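Local coordinates for protein diacylglycerol O-acyltransferase (Marinobacter hydrocarbonoclasticus, PDB 6CHJ) that probably transfers acyl groups from acyl-CoA to diacylglycerol or to long-chain alcohols, making triacylglycerols and wax esters, at residues 25-30 with 393-398; 154-159 with 387-392. All coordinates share one frame; numbering follows the deposited sequence.

Contact 1: residues 25-30 with 393-398; sequences GLQLFS and AKLEGM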
ATOM      1  N   GLY B  25     -12.883   7.349  -2.510  1.00 46.91           N
ATOM      2  CA  GLY B  25     -14.106   7.323  -3.286  1.00 46.69           C
ATOM      3  C   GLY B  25     -13.899   6.609  -4.603  1.00 47.95           C
ATOM      4  O   GLY B  25     -12.841   6.732  -5.240  1.00 43.79           O
ATOM      5  N   LEU B  26     -14.902   5.847  -5.014  1.00 43.57           N
ATOM      6  CA  LEU B  26     -14.857   5.055  -6.232  1.00 45.34           C
ATOM      7  C   LEU B  26     -15.911   5.573  -7.203  1.00 52.65           C
ATOM      8  O   LEU B  26     -17.115   5.386  -6.980  1.00 52.82           O
ATOM      9  CB  LEU B  26     -15.081   3.578  -5.934  1.00 45.69           C
ATOM     10  CG  LEU B  26     -15.182   2.775  -7.227  1.00 47.27           C
ATOM     11  CD1 LEU B  26     -13.864   2.849  -8.049  1.00 41.94           C
ATOM     12  CD2 LEU B  26     -15.577   1.348  -6.910  1.00 43.18           C
ATOM     13  N   GLN B  27     -15.452   6.181  -8.294  1.00 53.52           N
ATOM     14  CA  GLN B  27     -16.305   6.715  -9.349  1.00 50.49           C
ATOM     15  C   GLN B  27     -16.227   5.818 -10.575  1.00 53.88           C
ATOM     16  O   GLN B  27     -15.135   5.490 -11.043  1.00 55.41           O
ATOM     17  CB  GLN B  27     -15.876   8.129  -9.723  1.00 47.89           C
ATOM     18  CG  GLN B  27     -16.276   9.158  -8.696  1.00 48.24           C
ATOM     19  CD  GLN B  27     -15.652  10.475  -8.996  1.00 52.61           C
ATOM     20  OE1 GLN B  27     -14.597  10.525  -9.632  1.00 52.37           O
ATOM     21  NE2 GLN B  27     -16.294  11.558  -8.570  1.00 54.78           N
ATOM     22  N   LEU B  28     -17.380   5.432 -11.093  1.00 55.91           N
ATOM     23  CA  LEU B  28     -17.477   4.574 -12.259  1.00 53.49           C
ATOM     24  C   LEU B  28     -18.074   5.373 -13.408  1.00 57.78           C
ATOM     25  O   LEU B  28     -19.109   6.024 -13.236  1.00 59.82           O
ATOM     26  CB  LEU B  28     -18.337   3.363 -11.932  1.00 57.33           C
ATOM     27  CG  LEU B  28     -18.707   2.427 -13.066  1.00 65.11           C
ATOM     28  CD1 LEU B  28     -17.505   1.540 -13.421  1.00 60.62           C
ATOM     29  CD2 LEU B  28     -19.915   1.608 -12.630  1.00 57.24           C
ATOM     30  N   PHE B  29     -17.409   5.358 -14.567  1.00 57.39           N
ATOM     31  CA  PHE B  29     -17.866   6.097 -15.733  1.00 54.97           C
ATOM     32  C   PHE B  29     -18.078   5.163 -16.914  1.00 58.36           C
ATOM     33  O   PHE B  29     -17.571   4.041 -16.954  1.00 58.02           O
ATOM     34  CB  PHE B  29     -16.889   7.175 -16.189  1.00 53.16           C
ATOM     35  CG  PHE B  29     -16.508   8.161 -15.139  1.00 53.11           C
ATOM     36  CD1 PHE B  29     -17.193   9.358 -15.016  1.00 53.84           C
ATOM     37  CD2 PHE B  29     -15.410   7.933 -14.330  1.00 50.29           C
ATOM     38  CE1 PHE B  29     -16.816  10.311 -14.062  1.00 51.01           C
ATOM     39  CE2 PHE B  29     -15.035   8.864 -13.381  1.00 53.89           C
ATOM     40  CZ  PHE B  29     -15.747  10.059 -13.243  1.00 55.10           C
ATOM     41  N   SER B  30     -18.833   5.654 -17.888  1.00 60.72           N
ATOM     42  CA  SER B  30     -18.922   5.006 -19.184  1.00 61.86           C
ATOM     43  C   SER B  30     -18.040   5.755 -20.175  1.00 58.37           C
ATOM     44  O   SER B  30     -17.755   6.949 -19.995  1.00 56.88           O
ATOM     45  CB  SER B  30     -20.369   4.953 -19.672  1.00 65.45           C
ATOM     46  OG  SER B  30     -21.036   3.847 -19.096  1.00 66.00           O
ATOM     47  N   ALA B 393     -17.861  11.804 -20.186  1.00 66.64           N
ATOM     48  CA  ALA B 393     -17.969  10.477 -19.597  1.00 66.06           C
ATOM     49  C   ALA B 393     -19.024  10.543 -18.498  1.00 62.26           C
ATOM     50  O   ALA B 393     -18.881  11.304 -17.535  1.00 64.33           O
ATOM     51  CB  ALA B 393     -16.625   9.999 -19.049  1.00 61.02           C
ATOM     52  N   LYS B 394     -20.095   9.779 -18.657  1.00 63.51           N
ATOM     53  CA  LYS B 394     -21.176   9.812 -17.677  1.00 67.13           C
ATOM     54  C   LYS B 394     -20.743   9.103 -16.395  1.00 56.42           C
ATOM     55  O   LYS B 394     -20.318   7.942 -16.421  1.00 52.28           O
ATOM     56  CB  LYS B 394     -22.433   9.159 -18.259  1.00 64.42           C
ATOM     57  CG  LYS B 394     -23.641   9.134 -17.330  1.00 64.55           C
ATOM     58  CD  LYS B 394     -24.835   8.456 -17.995  1.00 69.30           C
ATOM     59  CE  LYS B 394     -24.391   7.587 -19.171  1.00 69.28           C
ATOM     60  NZ  LYS B 394     -25.328   6.467 -19.470  1.00 77.54           N
ATOM     61  N   LEU B 395     -20.839   9.800 -15.280  1.00 54.30           N
ATOM     62  CA  LEU B 395     -20.744   9.128 -13.992  1.00 60.38           C
ATOM     63  C   LEU B 395     -21.919   8.169 -13.844  1.00 56.08           C
ATOM     64  O   LEU B 395     -23.076   8.597 -13.871  1.00 61.78           O
ATOM     65  CB  LEU B 395     -20.738  10.161 -12.862  1.00 62.06           C
ATOM     66  CG  LEU B 395     -20.425   9.670 -11.443  1.00 64.92           C
ATOM     67  CD1 LEU B 395     -18.990   9.113 -11.343  1.00 54.62           C
ATOM     68  CD2 LEU B 395     -20.673  10.779 -10.421  1.00 59.30           C
ATOM     69  N   GLU B 396     -21.625   6.869 -13.723  1.00 56.27           N
ATOM     70  CA  GLU B 396     -22.649   5.847 -13.514  1.00 56.57           C
ATOM     71  C   GLU B 396     -22.894   5.489 -12.044  1.00 64.34           C
ATOM     72  O   GLU B 396     -23.922   4.870 -11.742  1.00 63.38           O
ATOM     73  CB  GLU B 396     -22.285   4.554 -14.255  1.00 57.06           C
ATOM     74  CG  GLU B 396     -22.070   4.710 -15.734  1.00 66.03           C
ATOM     75  CD  GLU B 396     -23.377   4.786 -16.507  1.00 68.86           C
ATOM     76  OE1 GLU B 396     -24.462   4.745 -15.877  1.00 66.61           O
ATOM     77  OE2 GLU B 396     -23.307   4.895 -17.749  1.00 71.90           O
ATOM     78  N   GLY B 397     -21.977   5.830 -11.134  1.00 64.77           N
ATOM     79  CA  GLY B 397     -22.111   5.483  -9.728  1.00 57.59           C
ATOM     80  C   GLY B 397     -20.926   5.980  -8.918  1.00 64.88           C
ATOM     81  O   GLY B 397     -19.777   5.865  -9.367  1.00 62.27           O
ATOM     82  N   MET B 398     -21.190   6.556  -7.738  1.00 59.79           N
ATOM     83  CA  MET B 398     -20.162   7.103  -6.858  1.00 56.73           C
ATOM     84  C   MET B 398     -20.330   6.473  -5.478  1.00 62.60           C
ATOM     85  O   MET B 398     -21.423   6.519  -4.901  1.00 60.15           O
ATOM     86  CB  MET B 398     -20.251   8.641  -6.782  1.00 52.23           C
ATOM     87  CG  MET B 398     -21.685   9.190  -6.854  1.00 60.26           C
ATOM     88  SD  MET B 398     -21.898  10.980  -6.623  1.00 66.37           S
ATOM     89  CE  MET B 398     -21.311  11.199  -4.942  1.00 66.13           C
TER
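Three main-chain hydrogen bonds join 25-30 to 393-398 as antiparallel neighbours: L28 N to G397 O (3.0 Å), nearly along the C=O axis, then E396 N to L28 O (2.7 Å) and S30 N to K394 O, both in the carbonyl plane. L28 is opposed by two residues, E396 and G397, in a classic beta bulge that shifts the register by one before F29 pairs with L395.

The apolar contact lies on the face carrying Q27, F29, L395 and M398. CD1 of L395 stands over one face of the F29 ring, offset toward its rim, in a CH-pi contact 4.0 Å from the centroid, and meets CB of Q27 at 3.6 Å. F128 stacks on the F29 ring. An alanine in place of F29 would remove the ring that L395 CD1 and F128 both meet, and probably loosen packing on this face.

Polar contacts gather at one carboxylate: E396, bent at chi2 (-79°), brings OE2 to 2.8 Å from S30 OG, which Q127 also reaches, and, within its own strand, to a salt bridge with K394 NZ whose hydrogen bond is weak. The lysine would probably stabilise the charged carboxylate; this cluster closes the S30 end of the pairing.

Contact 2: residues 154-159 with 387-392; sequences ENPDEH and PLYWNG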
ATOM      1  N   GLU B 154     -22.815  19.212 -15.323  1.00 82.73           N
ATOM      2  CA  GLU B 154     -24.076  18.666 -15.809  1.00 81.08           C
ATOM      3  C   GLU B 154     -24.136  18.548 -17.328  1.00 80.94           C
ATOM      4  O   GLU B 154     -24.925  17.743 -17.835  1.00 78.81           O
ATOM      5  CB  GLU B 154     -25.247  19.519 -15.306  1.00 83.20           C
ATOM      6  CG  GLU B 154     -25.743  19.112 -13.920  1.00 77.31           C
ATOM      7  CD  GLU B 154     -26.777  20.070 -13.345  1.00 85.83           C
ATOM      8  OE1 GLU B 154     -26.398  20.961 -12.550  1.00 82.11           O
ATOM      9  OE2 GLU B 154     -27.976  19.916 -13.675  1.00 86.90           O
ATOM     10  N   ASN B 155     -23.306  19.300 -18.064  1.00 85.40           N
ATOM     11  CA  ASN B 155     -23.383  19.329 -19.524  1.00 82.00           C
ATOM     12  C   ASN B 155     -22.515  18.232 -20.129  1.00 80.46           C
ATOM     13  O   ASN B 155     -21.290  18.277 -19.977  1.00 84.65           O
ATOM     14  CB  ASN B 155     -22.950  20.691 -20.056  1.00 83.32           C
ATOM     15  CG  ASN B 155     -22.820  20.720 -21.581  1.00 83.29           C
ATOM     16  OD1 ASN B 155     -23.575  20.061 -22.296  1.00 85.99           O
ATOM     17  ND2 ASN B 155     -21.863  21.495 -22.078  1.00 86.29           N
ATOM     18  N   PRO B 156     -23.090  17.265 -20.850  1.00 77.87           N
ATOM     19  CA  PRO B 156     -22.273  16.228 -21.494  1.00 77.93           C
ATOM     20  C   PRO B 156     -21.558  16.692 -22.755  1.00 86.93           C
ATOM     21  O   PRO B 156     -20.671  15.974 -23.244  1.00 82.39           O
ATOM     22  CB  PRO B 156     -23.307  15.151 -21.831  1.00 78.10           C
ATOM     23  CG  PRO B 156     -24.528  15.952 -22.164  1.00 75.78           C
ATOM     24  CD  PRO B 156     -24.511  17.148 -21.225  1.00 78.62           C
ATOM     25  N   ASP B 157     -21.941  17.838 -23.318  1.00 89.71           N
ATOM     26  CA  ASP B 157     -21.292  18.376 -24.505  1.00 89.22           C
ATOM     27  C   ASP B 157     -19.981  19.081 -24.181  1.00 90.72           C
ATOM     28  O   ASP B 157     -19.185  19.323 -25.095  1.00 91.16           O
ATOM     29  CB  ASP B 157     -22.243  19.345 -25.227  1.00 90.69           C
ATOM     30  CG  ASP B 157     -23.094  18.656 -26.300  1.00 92.14           C
ATOM     31  OD1 ASP B 157     -22.562  17.768 -27.005  1.00 94.14           O
ATOM     32  OD2 ASP B 157     -24.287  19.016 -26.453  1.00 88.56           O
ATOM     33  N   GLU B 158     -19.736  19.396 -22.907  1.00 90.20           N
ATOM     34  CA  GLU B 158     -18.564  20.165 -22.501  1.00 89.94           C
ATOM     35  C   GLU B 158     -17.330  19.276 -22.385  1.00 89.48           C
ATOM     36  O   GLU B 158     -17.427  18.113 -21.977  1.00 87.84           O
ATOM     37  CB  GLU B 158     -18.827  20.850 -21.161  1.00 88.15           C
ATOM     38  CG  GLU B 158     -17.609  21.553 -20.596  1.00 87.45           C
ATOM     39  CD  GLU B 158     -17.831  22.047 -19.195  1.00 87.40           C
ATOM     40  OE1 GLU B 158     -18.939  21.820 -18.663  1.00 85.10           O
ATOM     41  OE2 GLU B 158     -16.903  22.669 -18.630  1.00 93.03           O
ATOM     42  N   HIS B 159     -16.163  19.828 -22.733  1.00 87.33           N
ATOM     43  CA  HIS B 159     -14.911  19.088 -22.648  1.00 79.86           C
ATOM     44  C   HIS B 159     -13.836  19.969 -22.006  1.00 83.21           C
ATOM     45  O   HIS B 159     -14.099  21.106 -21.574  1.00 78.77           O
ATOM     46  CB  HIS B 159     -14.502  18.560 -24.025  1.00 76.80           C
ATOM     47  CG  HIS B 159     -15.253  17.328 -24.443  1.00 85.39           C
ATOM     48  ND1 HIS B 159     -16.631  17.279 -24.514  1.00 86.09           N
ATOM     49  CD2 HIS B 159     -14.818  16.095 -24.798  1.00 86.82           C
ATOM     50  CE1 HIS B 159     -17.010  16.071 -24.897  1.00 87.58           C
ATOM     51  NE2 HIS B 159     -15.929  15.333 -25.077  1.00 84.70           N
ATOM     52  N   PRO B 387     -27.936  13.800 -13.301  1.00 72.18           N
ATOM     53  CA  PRO B 387     -26.789  13.080 -13.875  1.00 69.45           C
ATOM     54  C   PRO B 387     -25.609  14.005 -14.144  1.00 69.84           C
ATOM     55  O   PRO B 387     -25.748  15.224 -14.292  1.00 71.84           O
ATOM     56  CB  PRO B 387     -27.346  12.488 -15.177  1.00 69.45           C
ATOM     57  CG  PRO B 387     -28.807  12.404 -14.958  1.00 71.18           C
ATOM     58  CD  PRO B 387     -29.150  13.608 -14.110  1.00 70.38           C
ATOM     59  N   LEU B 388     -24.422  13.399 -14.188  1.00 68.00           N
ATOM     60  CA  LEU B 388     -23.182  14.158 -14.244  1.00 67.12           C
ATOM     61  C   LEU B 388     -22.236  13.506 -15.239  1.00 63.94           C
ATOM     62  O   LEU B 388     -22.385  12.337 -15.611  1.00 62.06           O
ATOM     63  CB  LEU B 388     -22.532  14.283 -12.860  1.00 68.64           C
ATOM     64  CG  LEU B 388     -23.237  15.234 -11.892  1.00 65.57           C
ATOM     65  CD1 LEU B 388     -22.568  15.250 -10.526  1.00 65.13           C
ATOM     66  CD2 LEU B 388     -23.281  16.621 -12.485  1.00 70.54           C
ATOM     67  N   TYR B 389     -21.275  14.302 -15.703  1.00 71.57           N
ATOM     68  CA  TYR B 389     -20.334  13.875 -16.728  1.00 67.66           C
ATOM     69  C   TYR B 389     -18.977  14.480 -16.420  1.00 67.90           C
ATOM     70  O   TYR B 389     -18.889  15.596 -15.897  1.00 65.65           O
ATOM     71  CB  TYR B 389     -20.785  14.288 -18.154  1.00 66.22           C
ATOM     72  CG  TYR B 389     -22.214  13.902 -18.482  1.00 71.55           C
ATOM     73  CD1 TYR B 389     -23.287  14.654 -18.001  1.00 73.40           C
ATOM     74  CD2 TYR B 389     -22.498  12.773 -19.248  1.00 68.20           C
ATOM     75  CE1 TYR B 389     -24.587  14.301 -18.268  1.00 72.19           C
ATOM     76  CE2 TYR B 389     -23.811  12.416 -19.527  1.00 69.60           C
ATOM     77  CZ  TYR B 389     -24.847  13.185 -19.027  1.00 69.61           C
ATOM     78  OH  TYR B 389     -26.151  12.853 -19.284  1.00 77.44           O
ATOM     79  N   TRP B 390     -17.926  13.716 -16.717  1.00 70.60           N
ATOM     80  CA  TRP B 390     -16.558  14.221 -16.791  1.00 74.31           C
ATOM     81  C   TRP B 390     -16.183  14.181 -18.261  1.00 69.23           C
ATOM     82  O   TRP B 390     -16.129  13.097 -18.852  1.00 65.10           O
ATOM     83  CB  TRP B 390     -15.584  13.387 -15.958  1.00 69.58           C
ATOM     84  CG  TRP B 390     -14.270  14.092 -15.624  1.00 75.07           C
ATOM     85  CD1 TRP B 390     -14.084  15.437 -15.389  1.00 78.32           C
ATOM     86  CD2 TRP B 390     -12.978  13.480 -15.458  1.00 73.86           C
ATOM     87  NE1 TRP B 390     -12.757  15.689 -15.097  1.00 71.40           N
ATOM     88  CE2 TRP B 390     -12.061  14.508 -15.137  1.00 70.99           C
ATOM     89  CE3 TRP B 390     -12.509  12.160 -15.551  1.00 71.11           C
ATOM     90  CZ2 TRP B 390     -10.706  14.255 -14.913  1.00 74.12           C
ATOM     91  CZ3 TRP B 390     -11.162  11.912 -15.332  1.00 64.89           C
ATOM     92  CH2 TRP B 390     -10.277  12.956 -15.019  1.00 70.45           C
ATOM     93  N   ASN B 391     -15.957  15.363 -18.839  1.00 74.28           N
ATOM     94  CA  ASN B 391     -15.643  15.537 -20.262  1.00 71.74           C
ATOM     95  C   ASN B 391     -16.405  14.537 -21.129  1.00 71.78           C
ATOM     96  O   ASN B 391     -15.833  13.803 -21.941  1.00 70.14           O
ATOM     97  CB  ASN B 391     -14.137  15.459 -20.476  1.00 73.10           C
ATOM     98  CG  ASN B 391     -13.394  16.501 -19.655  1.00 72.54           C
ATOM     99  OD1 ASN B 391     -13.576  17.694 -19.859  1.00 71.71           O
ATOM    100  ND2 ASN B 391     -12.591  16.052 -18.688  1.00 71.46           N
ATOM    101  N   GLY B 392     -17.730  14.497 -20.916  1.00 70.89           N
ATOM    102  CA  GLY B 392     -18.621  13.620 -21.647  1.00 68.73           C
ATOM    103  C   GLY B 392     -18.640  12.175 -21.197  1.00 67.91           C
ATOM    104  O   GLY B 392     -19.370  11.370 -21.788  1.00 67.74           O
TER
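The ring of Y389 lies flat against P156. CB of the proline sits over the centre of the ring, 3.5 Å from its centroid and only 7° off the normal, so the CH-pi contact is close to ideal; the proline and tyrosine side chains lie alongside one another, extending in the same direction. With CG anti to the carbonyl carbon (chi1 -51°), Y389 leans its ring along 154-159, and E154 O comes to 3.5 Å from Y389 CE1.

E154 and L388 cross obliquely. The aliphatic part of E154 does the touching, its CG 3.8 Å from CD2 of L388, while the extended chain carries the carboxylate on to a salt bridge with R386.

At the other end, H159 and N391 meet through main-chain as well as side-chain atoms. N391 O lies over one face of the imidazole, toward its rim, without a hydrogen bond to it. The amide of N391 is engaged elsewhere: N391 OD1 approaches H159 C at 3.1 Å and accepts a hydrogen bond from M161 N. N391 CA in turn directs its hydrogen at E158 O. G392 follows at positive phi (79°), where a CB would crowd CE1 of H159.

The type I turn from N155 to E158 is braced from within, since N155 OD1 accepts from D157 N at 2.9 Å in an Asx turn, with the donor well above the carbonyl plane rather than on a lone pair.

No hydrogen bond crosses between the two segments, so van der Waals packing, chiefly P156 on the Y389 ring, carries the contact; just beyond it the backbone of Y389 is hydrogen-bonded to S153. This is surface packing of a turn from the catalytic family region against 387-392, whose short strand 389-390 is outermost in its sheet within this chain.

How the contacts relate
From the N terminus, strand 22-30 comes first, and contact 1 closes the long loop that returns to it with strand 393-401, with 362 residues between the two segments. Contact 2 is nested inside that loop: the turn at 154-159, after helix 141-150, meets 387-392 just before the chain enters strand 393-401. Strands 389-390 and 393-401 are neighbours in one mixed sheet, and a probable hydrogen bond from L395 N to L388 O links the two contacts. W390 CB packs on the F29 ring nearby. Contact 1 pairs a strand of the C-terminal family region with one of the catalytic region in that sheet, and contact 2 packs a catalytic-region turn on the short strand beside it.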